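Local coordinates for membrane protein implicated in regulation of membrane protease activity (Corynebacterium glutamicum ATCC 13032, PDB 3CP0) that is probably involved in regulating membrane protease activity through a soluble NfeD-like beta domain thought to bind partner proteins, at residues H27-L32 / E64-I69. Residues are numbered along the deposited sequence; the frame is centred on the assembly and turned at random.
With ZN (zinc ion), chain B.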
loop_
_atom_site.group_PDB
_atom_site.type_symbol
_atom_site.label_atom_id
_atom_site.label_comp_id
_atom_site.label_asym_id
_atom_site.label_seq_id
_atom_site.Cartn_x
_atom_site.Cartn_y
_atom_site.Cartn_z
ATOM N N HIS A 27 2.747 2.668 -8.696
ATOM C CA HIS A 27 3.083 3.892 -7.893
ATOM C C HIS A 27 3.732 3.508 -6.575
ATOM O O HIS A 27 3.347 2.492 -5.953
ATOM C CB HIS A 27 1.814 4.669 -7.492
ATOM C CG HIS A 27 1.196 5.492 -8.598
ATOM N ND1 HIS A 27 1.113 5.074 -9.919
ATOM C CD2 HIS A 27 0.565 6.700 -8.540
ATOM C CE1 HIS A 27 0.469 5.996 -10.622
ATOM N NE2 HIS A 27 0.154 6.996 -9.810
ATOM N N ARG A 28 4.638 4.344 -6.088
ATOM C CA ARG A 28 5.057 4.235 -4.695
ATOM C C ARG A 28 4.045 4.893 -3.754
ATOM O O ARG A 28 3.243 5.772 -4.169
ATOM C CB ARG A 28 6.420 4.860 -4.551
ATOM C CG ARG A 28 7.470 3.945 -5.290
ATOM C CD ARG A 28 8.674 4.738 -5.523
ATOM N NE ARG A 28 9.662 3.948 -6.257
ATOM C CZ ARG A 28 9.697 3.832 -7.586
ATOM N NH1 ARG A 28 8.790 4.478 -8.357
ATOM N NH2 ARG A 28 10.651 3.100 -8.148
ATOM N N ALA A 29 4.125 4.551 -2.473
ATOM C CA ALA A 29 3.226 5.163 -1.477
ATOM C C ALA A 29 3.959 5.209 -0.143
ATOM O O ALA A 29 4.806 4.350 0.141
ATOM C CB ALA A 29 1.942 4.336 -1.356
ATOM N N GLU A 30 3.514 6.118 0.696
ATOM C CA GLU A 30 4.141 6.292 2.000
ATOM C C GLU A 30 3.212 5.736 3.075
ATOM O O GLU A 30 1.985 6.012 3.083
ATOM C CB GLU A 30 4.392 7.780 2.199
ATOM C CG GLU A 30 5.015 8.054 3.503
ATOM C CD GLU A 30 5.403 9.549 3.708
ATOM O OE1 GLU A 30 5.183 10.417 2.808
ATOM O OE2 GLU A 30 5.943 9.830 4.786
ATOM N N VAL A 31 3.759 4.870 3.926
ATOM C CA VAL A 31 2.911 4.221 4.943
ATOM C C VAL A 31 2.519 5.233 6.027
ATOM O O VAL A 31 3.384 5.905 6.611
ATOM C CB VAL A 31 3.586 3.001 5.578
ATOM C CG1 VAL A 31 2.691 2.460 6.711
ATOM C CG2 VAL A 31 3.892 1.875 4.492
ATOM N N LEU A 32 1.210 5.391 6.247
ATOM C CA LEU A 32 0.710 6.271 7.317
ATOM C C LEU A 32 0.301 5.534 8.568
ATOM O O LEU A 32 0.428 6.098 9.676
ATOM C CB LEU A 32 -0.517 7.098 6.856
ATOM C CG LEU A 32 -0.306 7.922 5.595
ATOM C CD1 LEU A 32 -1.588 8.636 5.228
ATOM C CD2 LEU A 32 0.851 8.925 5.760
ATOM N N GLU A 64 7.532 4.021 6.218
ATOM C CA GLU A 64 8.189 3.266 5.127
ATOM C C GLU A 64 7.605 3.627 3.767
ATOM O O GLU A 64 6.418 3.979 3.673
ATOM C CB GLU A 64 8.136 1.730 5.337
ATOM C CG GLU A 64 8.973 1.276 6.575
ATOM C CD GLU A 64 8.937 -0.257 6.798
ATOM O OE1 GLU A 64 8.898 -1.010 5.798
ATOM O OE2 GLU A 64 8.963 -0.729 7.967
ATOM N N ILE A 65 8.455 3.547 2.734
ATOM C CA ILE A 65 7.966 3.692 1.352
ATOM C C ILE A 65 7.763 2.304 0.744
ATOM O O ILE A 65 8.657 1.438 0.849
ATOM C CB ILE A 65 8.988 4.487 0.462
ATOM C CG1 ILE A 65 9.385 5.819 1.126
ATOM C CG2 ILE A 65 8.356 4.674 -0.945
ATOM C CD1 ILE A 65 8.187 6.662 1.590
ATOM N N VAL A 66 6.569 2.074 0.171
ATOM C CA VAL A 66 6.244 0.805 -0.482
ATOM C C VAL A 66 5.853 1.045 -1.943
ATOM O O VAL A 66 5.680 2.216 -2.363
ATOM C CB VAL A 66 5.055 0.149 0.270
ATOM C CG1 VAL A 66 5.536 -0.171 1.699
ATOM C CG2 VAL A 66 3.843 1.146 0.350
ATOM N N SER A 67 5.736 -0.036 -2.708
ATOM C CA SER A 67 5.294 0.009 -4.094
ATOM C C SER A 67 3.919 -0.658 -4.152
ATOM O O SER A 67 3.703 -1.752 -3.569
ATOM C CB SER A 67 6.279 -0.751 -5.022
ATOM O OG SER A 67 7.351 0.153 -5.367
ATOM N N VAL A 68 2.997 -0.002 -4.844
ATOM C CA VAL A 68 1.658 -0.604 -5.082
ATOM C C VAL A 68 1.787 -1.611 -6.216
ATOM O O VAL A 68 2.183 -1.253 -7.332
ATOM C CB VAL A 68 0.591 0.470 -5.437
ATOM C CG1 VAL A 68 -0.760 -0.201 -5.691
ATOM C CG2 VAL A 68 0.482 1.523 -4.286
ATOM N N ILE A 69 1.534 -2.881 -5.916
ATOM C CA ILE A 69 1.672 -3.917 -6.954
ATOM C C ILE A 69 0.364 -4.532 -7.451
ATOM O O ILE A 69 0.330 -5.335 -8.348
ATOM C CB ILE A 69 2.773 -5.005 -6.533
ATOM C CG1 ILE A 69 2.457 -5.615 -5.164
ATOM C CG2 ILE A 69 4.143 -4.359 -6.492
ATOM C CD1 ILE A 69 1.190 -6.416 -5.152
HETATM ZN ZN ZN B . -0.856 8.721 -10.246
HETATM O O HOH W 1 -2.288 8.135 -11.706
#
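Ala29 and Val66 form the central hydrogen-bonded pair of two antiparallel strands, 28-31 and 65-69, so twisted that their axes meet at 133°. Ala29 N donates to Val66 O at 2.8 Å with the donor tilted 29° from the carbonyl plane, while Val66 N returns a straighter bond to Ala29 O at 2.9 Å. Two further bonds flank them: Val68 N to His27 O, 2.8 Å, and Val31 N to Glu64 O, also 2.8 Å. Ala29 and Val66 share the buried face, where a lone methyl leaves room for the valine branch and beta-branched chains suit a strand. Ala29 CB lies 4.1 Å from Val66 CG2, and Val31 CG2 meets Val66 CG1 at 3.8 Å, the two valines crossing at about a right angle. Phe60 and Val78 add to this apolar layer. The face of Arg28, Glu30, Ile65 and Ser67 takes polar ends that find partners beyond the pair. Glu30 CG, anti to its backbone N (chi1 179°), lies 4.0 Å from Ile65 CD1; Ile65 CG2 rests near Arg28 CB. The aliphatic start of Arg28 passes Ser67 OG, itself hydrogen-bonded to Ala82 N; Arg28 NE reaches on to a salt bridge with Glu81. The His27 ring leads away from the pair, and its NE2 binds zinc at 2.0 Å, with Asp45 and a water as further ligands. The pairing closes the five-stranded sheet, as expected of the OB-type beta barrel of NfeD-like C-terminal domains.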